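Local coordinates for protein rhodopsin (Rubrobacter xylanophilus, PDB 6KFQ) that probably works as a light-driven proton pump, a retinal-binding membrane protein of the microbial rhodopsin family with exceptionally high thermostability, at residues 99-102 against 103-107; 127-130 against 131-135; 192-195 against 196-200. All blocks are in the same frame, centred on the assembly; numbering follows the deposited sequence.

Interaction 1: 99-102 against 103-107; sequences TFIA and SLIAL. With MPG ([(Z)-octadec-9-enyl] (2R)-2,3-bis(oxidanyl)propanoate), chain O; SO4 (sulfate ion), chain S.
T99 meets S103 one turn further along helix 98-120. Its carbonyl oxygen is gripped twice. S103 N donates to T99 O at 3.0 Å, and the hydroxyl S103 OG donates to the same T99 O at 2.7 Å. The two donors come from opposite faces of the carbonyl plane. S103 OG stands beside its own backbone N (chi1 -65°), and this turns the hydroxyl back to the preceding turn. T99 OG1 meets a lipid chain, 3.7 Å from C6 of the MPG in chain O.

F100 N donates to sulfate O2 at 2.8 Å. N97 and R148 also bind this sulfate, which probably came from the crystallisation liquor. The F100 side chain runs alongside that of L104, pointing the same way, with F100 CE2 4.1 Å from L104 CD2. L144 of helix 124-153 touches both.

I101 CG2 lies 4.3 Å from I105 CG1. These two side chains look to helix 70-90, where I101 meets C87 and I105 meets P80. A102 O accepts from A106 N. A106 CB then rests 3.6 Å from C12 of the MPG in chain O, the same lipid that T99 touches.

The pairs follow the four-residue spacing of an alpha-helix. A serine hydroxyl that bonds back to the carbonyl four residues earlier is a well-known feature of transmembrane helices, here in the first turns of one helix of the rhodopsin bundle.

Interaction 2: 127-130 against 131-135; sequences RAIL and FIIST. With RET (retinal), chain R; MPG ([(Z)-octadec-9-enyl] (2R)-2,3-bis(oxidanyl)propanoate), chain B; MPG ([(Z)-octadec-9-enyl] (2R)-2,3-bis(oxidanyl)propanoate), chain D.
F131 is bonded through its N to R127 O, one turn back in helix 124-153. Its ring forms part of the retinal pocket of the seven-helix rhodopsin bundle. F131 CB sits over the end of the preceding turn, 3.5 Å from R127 O. CG is anti to the backbone N (chi1 176°), which carries the ring out from the helix to where it meets the retinal. The approach to the chromophore is oblique. F131 CD1 is 3.6 Å from retinal C3, and further out F131 CE1 is 3.7 Å from retinal C4. Across the ring, F131 CD2 meets a lipid chain, 3.8 Å from C5 of the MPG in chain D. W182 stacks on the ring, and P179 and L183 of helix 158-184 also touch it. With an alanine here, a gap would probably open between the retinal ring, the lipid and W182, and W182 would lose its stacking partner.

T135 OG1 lies over one face of the F131 ring, offset toward the rim. The same hydroxyl donates to F131 O at 2.9 Å. T135 N also donates to F131 O, from the opposite face of the carbonyl plane. S134 turns its hydroxyl to the chromophore too, with S134 OG 3.1 Å from retinal C3. That hydroxyl is hydrogen-bonded to M111 O on helix 98-120, and S134 N is bonded to L130 O.

On the membrane side, I129 and I133 cross obliquely, and I129 CG1 is 4.2 Å from I133 CD1. L130 CD2 approaches the same methyl. A second lipid completes the cluster, with I133 CD1 3.8 Å from C4 of the MPG in chain B.

Interaction 3: 192-195 against 196-200; sequences VSLS and VEVFL. With MPG ([(Z)-octadec-9-enyl] (2R)-2,3-bis(oxidanyl)propanoate), chain Q; MPG ([(Z)-octadec-9-enyl] (2R)-2,3-bis(oxidanyl)propanoate), chain G.
An N-cap opens helix 194-218, with S193 as the capping residue. V196 N donates to S193 OG at 3.2 Å, in a fairly straight bond (162° at the hydrogen). S193 OG sits between its backbone N and carbonyl carbon (chi1 67°), where it can face the first turn. The carbonyl is used as well: E197 N donates to S193 O at 2.9 Å.

Just before the cap, V192 crosses V196 at about a right angle, with V192 CB 3.7 Å from V196 CG1. L194 CD1 lies 3.9 Å from V198 CG2 and also touches the E197 carboxylate at OE2. T186 OG1 is hydrogen-bonded to that OE2.

F199 meets two lipids. C16 of the MPG in chain Q lies 3.9 Å above the plane of the F199 ring, over its centre. C6 of the MPG in chain G meets the ring edge in its plane.

Helix 2-23 covers one flank: W5 bonds S195 OG through NE1, meets the F199 ring edge-to-face, and touches V198. Helix 158-184 covers another, where I184 touches both V192 and L200.

In the fold
The three contacts come in series along the chain, each a local one within or at the start of a helix. Interactions 1 and 2 lie on successive helices, 98-120 and 124-153. Their centres are about 20 Å apart and their nearest atoms about 6 Å. Interaction 3, at the start of helix 194-218, is about 21 Å from interaction 2 and about 32 Å from interaction 1, centre to centre. Interactions 1 and 3 lie on opposite sides of the chain's centre. No two of them touch. Of the three, only interaction 2 reaches the retinal pocket, through F131, S134 and T135. All three also meet bound lipid, consistent with helices whose outer sides face the membrane.

Interaction 1: 99-102 against 103-107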
loop_
_atom_site.group_PDB
_atom_site.type_symbol
_atom_site.label_atom_id
_atom_site.label_comp_id
_atom_site.label_asym_id
_atom_site.label_seq_id
_atom_site.Cartn_x
_atom_site.Cartn_y
_atom_site.Cartn_z
ATOM N N THR A 99 19.864 2.482 -6.697
ATOM C CA THR A 99 19.272 3.341 -7.721
ATOM C C THR A 99 17.878 2.863 -8.111
ATOM O O THR A 99 16.942 3.665 -8.223
ATOM C CB THR A 99 20.187 3.412 -8.946
ATOM O OG1 THR A 99 21.440 3.991 -8.567
ATOM C CG2 THR A 99 19.558 4.274 -10.042
ATOM N N PHE A 100 17.712 1.555 -8.318
ATOM C CA PHE A 100 16.384 1.046 -8.642
ATOM C C PHE A 100 15.412 1.277 -7.492
ATOM O O PHE A 100 14.290 1.756 -7.700
ATOM C CB PHE A 100 16.442 -0.442 -8.995
ATOM C CG PHE A 100 15.085 -1.054 -9.162
ATOM C CD1 PHE A 100 14.405 -0.943 -10.363
ATOM C CD2 PHE A 100 14.468 -1.702 -8.104
ATOM C CE1 PHE A 100 13.145 -1.482 -10.515
ATOM C CE2 PHE A 100 13.190 -2.244 -8.241
ATOM C CZ PHE A 100 12.531 -2.143 -9.444
ATOM N N ILE A 101 15.822 0.928 -6.268
ATOM C CA ILE A 101 14.909 1.008 -5.129
ATOM C C ILE A 101 14.513 2.455 -4.858
ATOM O O ILE A 101 13.334 2.758 -4.639
ATOM C CB ILE A 101 15.540 0.342 -3.890
ATOM C CG1 ILE A 101 15.670 -1.162 -4.125
ATOM C CG2 ILE A 101 14.675 0.582 -2.642
ATOM C CD1 ILE A 101 16.420 -1.914 -3.017
ATOM N N ALA A 102 15.483 3.373 -4.882
ATOM C CA ALA A 102 15.158 4.782 -4.681
ATOM C C ALA A 102 14.269 5.304 -5.803
ATOM O O ALA A 102 13.361 6.110 -5.563
ATOM C CB ALA A 102 16.441 5.611 -4.578
ATOM N N SER A 103 14.518 4.860 -7.038
ATOM C CA SER A 103 13.679 5.270 -8.161
ATOM C C SER A 103 12.251 4.787 -7.982
ATOM O O SER A 103 11.295 5.544 -8.185
ATOM C CB SER A 103 14.242 4.730 -9.474
ATOM O OG SER A 103 15.496 5.315 -9.755
ATOM N N LEU A 104 12.087 3.508 -7.646
ATOM C CA LEU A 104 10.753 2.964 -7.432
ATOM C C LEU A 104 10.043 3.695 -6.307
ATOM O O LEU A 104 8.866 4.059 -6.427
ATOM C CB LEU A 104 10.850 1.465 -7.125
ATOM C CG LEU A 104 9.543 0.716 -6.858
ATOM C CD1 LEU A 104 8.666 0.689 -8.112
ATOM C CD2 LEU A 104 9.839 -0.688 -6.379
ATOM N N ILE A 105 10.741 3.918 -5.192
ATOM C CA ILE A 105 10.082 4.549 -4.049
ATOM C C ILE A 105 9.746 6.001 -4.373
ATOM O O ILE A 105 8.646 6.481 -4.074
ATOM C CB ILE A 105 10.958 4.431 -2.784
ATOM C CG1 ILE A 105 11.129 2.968 -2.344
ATOM C CG2 ILE A 105 10.416 5.319 -1.656
ATOM C CD1 ILE A 105 9.855 2.176 -2.274
ATOM N N ALA A 106 10.667 6.716 -5.017
ATOM C CA ALA A 106 10.411 8.113 -5.352
ATOM C C ALA A 106 9.188 8.243 -6.255
ATOM O O ALA A 106 8.325 9.100 -6.033
ATOM C CB ALA A 106 11.647 8.728 -6.008
ATOM N N LEU A 107 9.091 7.387 -7.274
ATOM C CA LEU A 107 7.910 7.383 -8.132
ATOM C C LEU A 107 6.643 7.168 -7.317
ATOM O O LEU A 107 5.635 7.856 -7.515
ATOM C CB LEU A 107 8.046 6.282 -9.180
ATOM C CG LEU A 107 8.055 6.585 -10.676
ATOM C CD1 LEU A 107 8.526 7.978 -10.971
ATOM C CD2 LEU A 107 8.934 5.564 -11.372
HETATM C C2 MPG O . 24.230 10.992 -5.785
HETATM C C3 MPG O . 24.757 10.127 -6.904
HETATM C C4 MPG O . 24.059 8.791 -7.024
HETATM C C5 MPG O . 22.600 8.867 -7.421
HETATM C C6 MPG O . 22.019 7.544 -7.867
HETATM C C7 MPG O . 20.559 7.595 -8.302
HETATM C C8 MPG O . 19.586 7.871 -7.197
HETATM C C9 MPG O . 18.158 7.855 -7.646
HETATM C C10 MPG O . 17.366 8.895 -7.620
HETATM C C11 MPG O . 15.933 8.974 -8.047
HETATM C C12 MPG O . 15.040 9.563 -6.997
HETATM C C13 MPG O . 15.538 10.887 -6.440
HETATM C C14 MPG O . 14.622 11.535 -5.431
HETATM C C15 MPG O . 13.357 12.110 -6.018
HETATM C C16 MPG O . 12.421 12.701 -4.990
HETATM C C17 MPG O . 11.148 13.295 -5.545
HETATM C C18 MPG O . 10.188 13.762 -4.474
HETATM C C1 MPG O . 24.495 10.440 -4.416
HETATM S S SO4 S . 20.332 -0.805 -9.974
HETATM O O1 SO4 S . 19.376 -0.664 -11.066
HETATM O O2 SO4 S . 19.907 -0.056 -8.798
HETATM O O3 SO4 S . 20.445 -2.224 -9.641
HETATM O O4 SO4 S . 21.648 -0.311 -10.380
#

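Interaction 2: 127-130 against 131-135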
loop_
_atom_site.group_PDB
_atom_site.type_symbol
_atom_site.label_atom_id
_atom_site.label_comp_id
_atom_site.label_asym_id
_atom_site.label_seq_id
_atom_site.Cartn_x
_atom_site.Cartn_y
_atom_site.Cartn_z
ATOM N N ARG A 127 -7.440 19.619 -10.572
ATOM C CA ARG A 127 -7.616 18.268 -10.048
ATOM C C ARG A 127 -7.380 17.224 -11.133
ATOM O O ARG A 127 -6.745 16.189 -10.886
ATOM C CB ARG A 127 -9.017 18.128 -9.451
ATOM C CG ARG A 127 -9.195 16.938 -8.527
ATOM C CD ARG A 127 -10.463 17.106 -7.706
ATOM N NE ARG A 127 -11.644 16.944 -8.544
ATOM C CZ ARG A 127 -12.792 17.580 -8.359
ATOM N NH1 ARG A 127 -12.923 18.450 -7.366
ATOM N NH2 ARG A 127 -13.807 17.354 -9.182
ATOM N N ALA A 128 -7.857 17.499 -12.348
ATOM C CA ALA A 128 -7.732 16.546 -13.444
ATOM C C ALA A 128 -6.280 16.368 -13.853
ATOM O O ALA A 128 -5.797 15.238 -13.992
ATOM C CB ALA A 128 -8.582 17.004 -14.631
ATOM N N ILE A 129 -5.559 17.476 -14.051
ATOM C CA ILE A 129 -4.162 17.372 -14.466
ATOM C C ILE A 129 -3.339 16.662 -13.394
ATOM O O ILE A 129 -2.443 15.868 -13.704
ATOM C CB ILE A 129 -3.584 18.760 -14.812
ATOM C CG1 ILE A 129 -2.186 18.621 -15.413
ATOM C CG2 ILE A 129 -3.527 19.661 -13.596
ATOM C CD1 ILE A 129 -2.179 17.999 -16.792
ATOM N N LEU A 130 -3.638 16.923 -12.120
ATOM C CA LEU A 130 -2.896 16.264 -11.047
ATOM C C LEU A 130 -3.224 14.780 -10.958
ATOM O O LEU A 130 -2.353 13.972 -10.606
ATOM C CB LEU A 130 -3.185 16.947 -9.714
ATOM C CG LEU A 130 -2.627 18.361 -9.622
ATOM C CD1 LEU A 130 -3.140 19.076 -8.373
ATOM C CD2 LEU A 130 -1.122 18.301 -9.643
ATOM N N PHE A 131 -4.461 14.396 -11.271
ATOM C CA PHE A 131 -4.773 12.972 -11.317
ATOM C C PHE A 131 -4.000 12.296 -12.440
ATOM O O PHE A 131 -3.552 11.153 -12.301
ATOM C CB PHE A 131 -6.282 12.766 -11.480
ATOM C CG PHE A 131 -6.682 11.327 -11.632
ATOM C CD1 PHE A 131 -6.965 10.549 -10.512
ATOM C CD2 PHE A 131 -6.757 10.743 -12.888
ATOM C CE1 PHE A 131 -7.312 9.223 -10.646
ATOM C CE2 PHE A 131 -7.099 9.412 -13.036
ATOM C CZ PHE A 131 -7.380 8.647 -11.904
ATOM N N ILE A 132 -3.828 12.985 -13.564
ATOM C CA ILE A 132 -3.073 12.395 -14.663
ATOM C C ILE A 132 -1.610 12.237 -14.279
ATOM O O ILE A 132 -0.996 11.194 -14.537
ATOM C CB ILE A 132 -3.230 13.238 -15.938
ATOM C CG1 ILE A 132 -4.705 13.352 -16.290
ATOM C CG2 ILE A 132 -2.466 12.597 -17.089
ATOM C CD1 ILE A 132 -5.359 12.031 -16.506
ATOM N N ILE A 133 -1.019 13.280 -13.684
ATOM C CA ILE A 133 0.369 13.179 -13.236
ATOM C C ILE A 133 0.525 12.018 -12.256
ATOM O O ILE A 133 1.468 11.223 -12.349
ATOM C CB ILE A 133 0.831 14.513 -12.620
ATOM C CG1 ILE A 133 0.802 15.620 -13.674
ATOM C CG2 ILE A 133 2.234 14.385 -12.067
ATOM C CD1 ILE A 133 0.896 17.018 -13.103
ATOM N N SER A 134 -0.413 11.884 -11.325
ATOM C CA SER A 134 -0.334 10.794 -10.353
ATOM C C SER A 134 -0.406 9.432 -11.044
ATOM O O SER A 134 0.392 8.530 -10.760
ATOM C CB SER A 134 -1.447 10.948 -9.316
ATOM O OG SER A 134 -1.341 9.927 -8.333
ATOM N N THR A 135 -1.343 9.276 -11.979
ATOM C CA THR A 135 -1.451 8.025 -12.720
ATOM C C THR A 135 -0.196 7.745 -13.548
ATOM O O THR A 135 0.225 6.587 -13.669
ATOM C CB THR A 135 -2.694 8.069 -13.605
ATOM O OG1 THR A 135 -3.842 8.262 -12.774
ATOM C CG2 THR A 135 -2.861 6.782 -14.390
HETATM C C1 RET R . -4.550 7.802 -6.196
HETATM C C2 RET R . -5.234 8.956 -6.943
HETATM C C3 RET R . -4.450 9.512 -8.113
HETATM C C4 RET R . -4.096 8.423 -9.106
HETATM C C5 RET R . -3.641 7.130 -8.465
HETATM C C6 RET R . -3.760 6.882 -7.148
HETATM C C7 RET R . -3.300 5.608 -6.614
HETATM C C8 RET R . -3.190 5.173 -5.329
HETATM C C9 RET R . -2.738 3.894 -4.830
HETATM C C10 RET R . -2.898 3.621 -3.522
HETATM C C11 RET R . -2.521 2.429 -2.820
HETATM C C12 RET R . -2.717 2.326 -1.509
HETATM C C13 RET R . -2.377 1.207 -0.661
HETATM C C14 RET R . -2.545 1.333 0.677
HETATM C C15 RET R . -2.240 0.368 1.694
HETATM C C16 RET R . -3.621 8.423 -5.143
HETATM C C17 RET R . -5.693 7.059 -5.477
HETATM C C18 RET R . -2.883 6.252 -9.423
HETATM C C19 RET R . -2.135 2.915 -5.797
HETATM C C20 RET R . -1.817 -0.028 -1.309
HETATM C C2 MPG B . -1.358 22.227 -11.661
HETATM C C3 MPG B . -0.071 21.451 -11.849
HETATM C C4 MPG B . 0.031 20.763 -13.190
HETATM C C5 MPG B . 0.598 21.613 -14.303
HETATM C C6 MPG B . 2.110 21.661 -14.348
HETATM C C7 MPG B . 2.762 20.356 -14.791
HETATM C C8 MPG B . 4.257 20.413 -14.909
HETATM C C9 MPG B . 4.851 19.171 -15.503
HETATM C C10 MPG B . 5.767 18.383 -14.987
HETATM C C11 MPG B . 6.262 17.132 -15.646
HETATM C C12 MPG B . 7.747 17.081 -15.858
HETATM C C13 MPG B . 8.545 16.525 -14.687
HETATM C C14 MPG B . 10.017 16.352 -14.982
HETATM C C15 MPG B . 10.800 15.609 -13.921
HETATM C C16 MPG B . 12.256 15.399 -14.276
HETATM C C17 MPG B . 13.090 14.639 -13.279
HETATM C C18 MPG B . 14.543 14.505 -13.679
HETATM O O1 MPG B . -2.896 23.242 -10.101
HETATM C C1 MPG B . -1.571 22.680 -10.241
HETATM C CXD MPG B . -4.627 24.315 -8.876
HETATM O O2 MPG B . -5.253 24.208 -10.143
HETATM C C21 MPG B . -4.516 25.765 -8.431
HETATM O O3 MPG B . -5.810 26.345 -8.369
HETATM O O4 MPG B . -2.608 23.512 -7.884
HETATM C CX3 MPG B . -3.259 23.648 -8.887
HETATM C C2 MPG D . -11.601 14.235 -12.176
HETATM C C3 MPG D . -10.340 14.058 -12.989
HETATM C C4 MPG D . -10.488 13.055 -14.115
HETATM C C5 MPG D . -9.226 12.847 -14.920
HETATM C C6 MPG D . -9.416 12.114 -16.228
HETATM C C7 MPG D . -9.927 10.683 -16.107
HETATM C C8 MPG D . -11.321 10.480 -16.622
HETATM C C9 MPG D . -11.697 9.035 -16.715
HETATM C C10 MPG D . -12.856 8.525 -17.048
HETATM C C11 MPG D . -14.112 9.236 -17.447
HETATM C C12 MPG D . -14.710 8.682 -18.707
HETATM C C13 MPG D . -16.061 9.258 -19.114
HETATM C C14 MPG D . -17.260 8.618 -18.451
HETATM C C15 MPG D . -17.500 9.033 -17.019
#

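Interaction 3: 192-195 against 196-200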
loop_
_atom_site.group_PDB
_atom_site.type_symbol
_atom_site.label_atom_id
_atom_site.label_comp_id
_atom_site.label_asym_id
_atom_site.label_seq_id
_atom_site.Cartn_x
_atom_site.Cartn_y
_atom_site.Cartn_z
ATOM N N VAL A 192 -20.485 7.431 -6.635
ATOM C CA VAL A 192 -20.903 6.757 -5.414
ATOM C C VAL A 192 -20.759 7.731 -4.250
ATOM O O VAL A 192 -20.075 8.756 -4.339
ATOM C CB VAL A 192 -20.104 5.465 -5.144
ATOM C CG1 VAL A 192 -20.241 4.502 -6.316
ATOM C CG2 VAL A 192 -18.644 5.777 -4.872
ATOM N N SER A 193 -21.421 7.396 -3.149
ATOM C CA SER A 193 -21.390 8.230 -1.959
ATOM C C SER A 193 -20.043 8.112 -1.257
ATOM O O SER A 193 -19.269 7.178 -1.484
ATOM C CB SER A 193 -22.505 7.821 -0.994
ATOM O OG SER A 193 -22.241 6.529 -0.478
ATOM N N LEU A 194 -19.768 9.084 -0.383
ATOM C CA LEU A 194 -18.565 9.016 0.445
ATOM C C LEU A 194 -18.544 7.741 1.288
ATOM O O LEU A 194 -17.483 7.146 1.506
ATOM C CB LEU A 194 -18.484 10.255 1.339
ATOM C CG LEU A 194 -17.366 10.269 2.383
ATOM C CD1 LEU A 194 -15.997 10.235 1.716
ATOM C CD2 LEU A 194 -17.495 11.471 3.303
ATOM N N SER A 195 -19.702 7.312 1.783
ATOM C CA SER A 195 -19.735 6.071 2.552
ATOM C C SER A 195 -19.283 4.884 1.710
ATOM O O SER A 195 -18.514 4.038 2.180
ATOM C CB SER A 195 -21.136 5.828 3.109
ATOM O OG SER A 195 -21.222 4.503 3.602
ATOM N N VAL A 196 -19.739 4.805 0.458
ATOM C CA VAL A 196 -19.312 3.721 -0.425
ATOM C C VAL A 196 -17.818 3.823 -0.708
ATOM O O VAL A 196 -17.089 2.822 -0.670
ATOM C CB VAL A 196 -20.135 3.732 -1.723
ATOM C CG1 VAL A 196 -19.555 2.747 -2.731
ATOM C CG2 VAL A 196 -21.586 3.407 -1.432
ATOM N N GLU A 197 -17.343 5.035 -1.015
ATOM C CA GLU A 197 -15.916 5.241 -1.250
ATOM C C GLU A 197 -15.077 4.749 -0.074
ATOM O O GLU A 197 -14.051 4.080 -0.259
ATOM C CB GLU A 197 -15.638 6.722 -1.505
ATOM C CG GLU A 197 -14.164 7.053 -1.597
ATOM C CD GLU A 197 -13.896 8.545 -1.586
ATOM O OE1 GLU A 197 -12.718 8.915 -1.428
ATOM O OE2 GLU A 197 -14.855 9.341 -1.714
ATOM N N VAL A 198 -15.484 5.099 1.146
ATOM C CA VAL A 198 -14.699 4.711 2.314
ATOM C C VAL A 198 -14.711 3.197 2.484
ATOM O O VAL A 198 -13.686 2.586 2.806
ATOM C CB VAL A 198 -15.219 5.443 3.564
ATOM C CG1 VAL A 198 -14.624 4.853 4.835
ATOM C CG2 VAL A 198 -14.868 6.931 3.461
ATOM N N PHE A 199 -15.871 2.570 2.272
ATOM C CA PHE A 199 -15.953 1.111 2.295
ATOM C C PHE A 199 -14.977 0.487 1.305
ATOM O O PHE A 199 -14.242 -0.448 1.639
ATOM C CB PHE A 199 -17.385 0.670 1.975
ATOM C CG PHE A 199 -17.529 -0.818 1.786
ATOM C CD1 PHE A 199 -17.523 -1.666 2.878
ATOM C CD2 PHE A 199 -17.658 -1.362 0.515
ATOM C CE1 PHE A 199 -17.646 -3.039 2.713
ATOM C CE2 PHE A 199 -17.789 -2.733 0.342
ATOM C CZ PHE A 199 -17.785 -3.571 1.454
ATOM N N LEU A 200 -14.966 0.989 0.072
ATOM C CA LEU A 200 -14.125 0.387 -0.953
ATOM C C LEU A 200 -12.653 0.479 -0.579
ATOM O O LEU A 200 -11.916 -0.511 -0.677
ATOM C CB LEU A 200 -14.395 1.055 -2.303
ATOM C CG LEU A 200 -15.781 0.692 -2.842
ATOM C CD1 LEU A 200 -16.121 1.502 -4.086
ATOM C CD2 LEU A 200 -15.868 -0.815 -3.131
HETATM C C7 MPG Q . -25.353 6.716 5.023
HETATM C C8 MPG Q . -25.303 6.061 3.676
HETATM C C9 MPG Q . -25.190 4.567 3.727
HETATM C C10 MPG Q . -24.255 3.856 3.143
HETATM C C11 MPG Q . -24.156 2.361 3.091
HETATM C C12 MPG Q . -22.936 1.872 2.364
HETATM C C13 MPG Q . -22.868 0.363 2.205
HETATM C C14 MPG Q . -21.633 -0.133 1.490
HETATM C C15 MPG Q . -21.604 -1.627 1.245
HETATM C C16 MPG Q . -21.540 -2.476 2.489
HETATM C C17 MPG Q . -21.480 -3.961 2.229
HETATM C C18 MPG Q . -21.236 -4.801 3.458
HETATM C C2 MPG G . -22.041 -0.889 -2.185
HETATM C C3 MPG G . -21.602 -2.195 -2.800
HETATM C C4 MPG G . -20.106 -2.371 -2.905
HETATM C C5 MPG G . -19.725 -3.651 -3.607
HETATM C C6 MPG G . -18.408 -4.266 -3.188
HETATM C C7 MPG G . -17.237 -3.970 -4.114
HETATM C C8 MPG G . -16.072 -4.896 -3.932
HETATM C C9 MPG G . -15.588 -4.978 -2.518
HETATM O O1 MPG G . -23.923 0.464 -1.490
HETATM C C1 MPG G . -23.521 -0.859 -1.916
HETATM C CXD MPG G . -25.536 2.069 -0.818
HETATM O O2 MPG G . -26.874 2.177 -0.357
HETATM C C21 MPG G . -25.297 2.958 -2.028
HETATM O O3 MPG G . -25.575 4.305 -1.674
HETATM O O4 MPG G . -25.982 -0.276 -0.966
HETATM C CX3 MPG G . -25.185 0.615 -1.101
#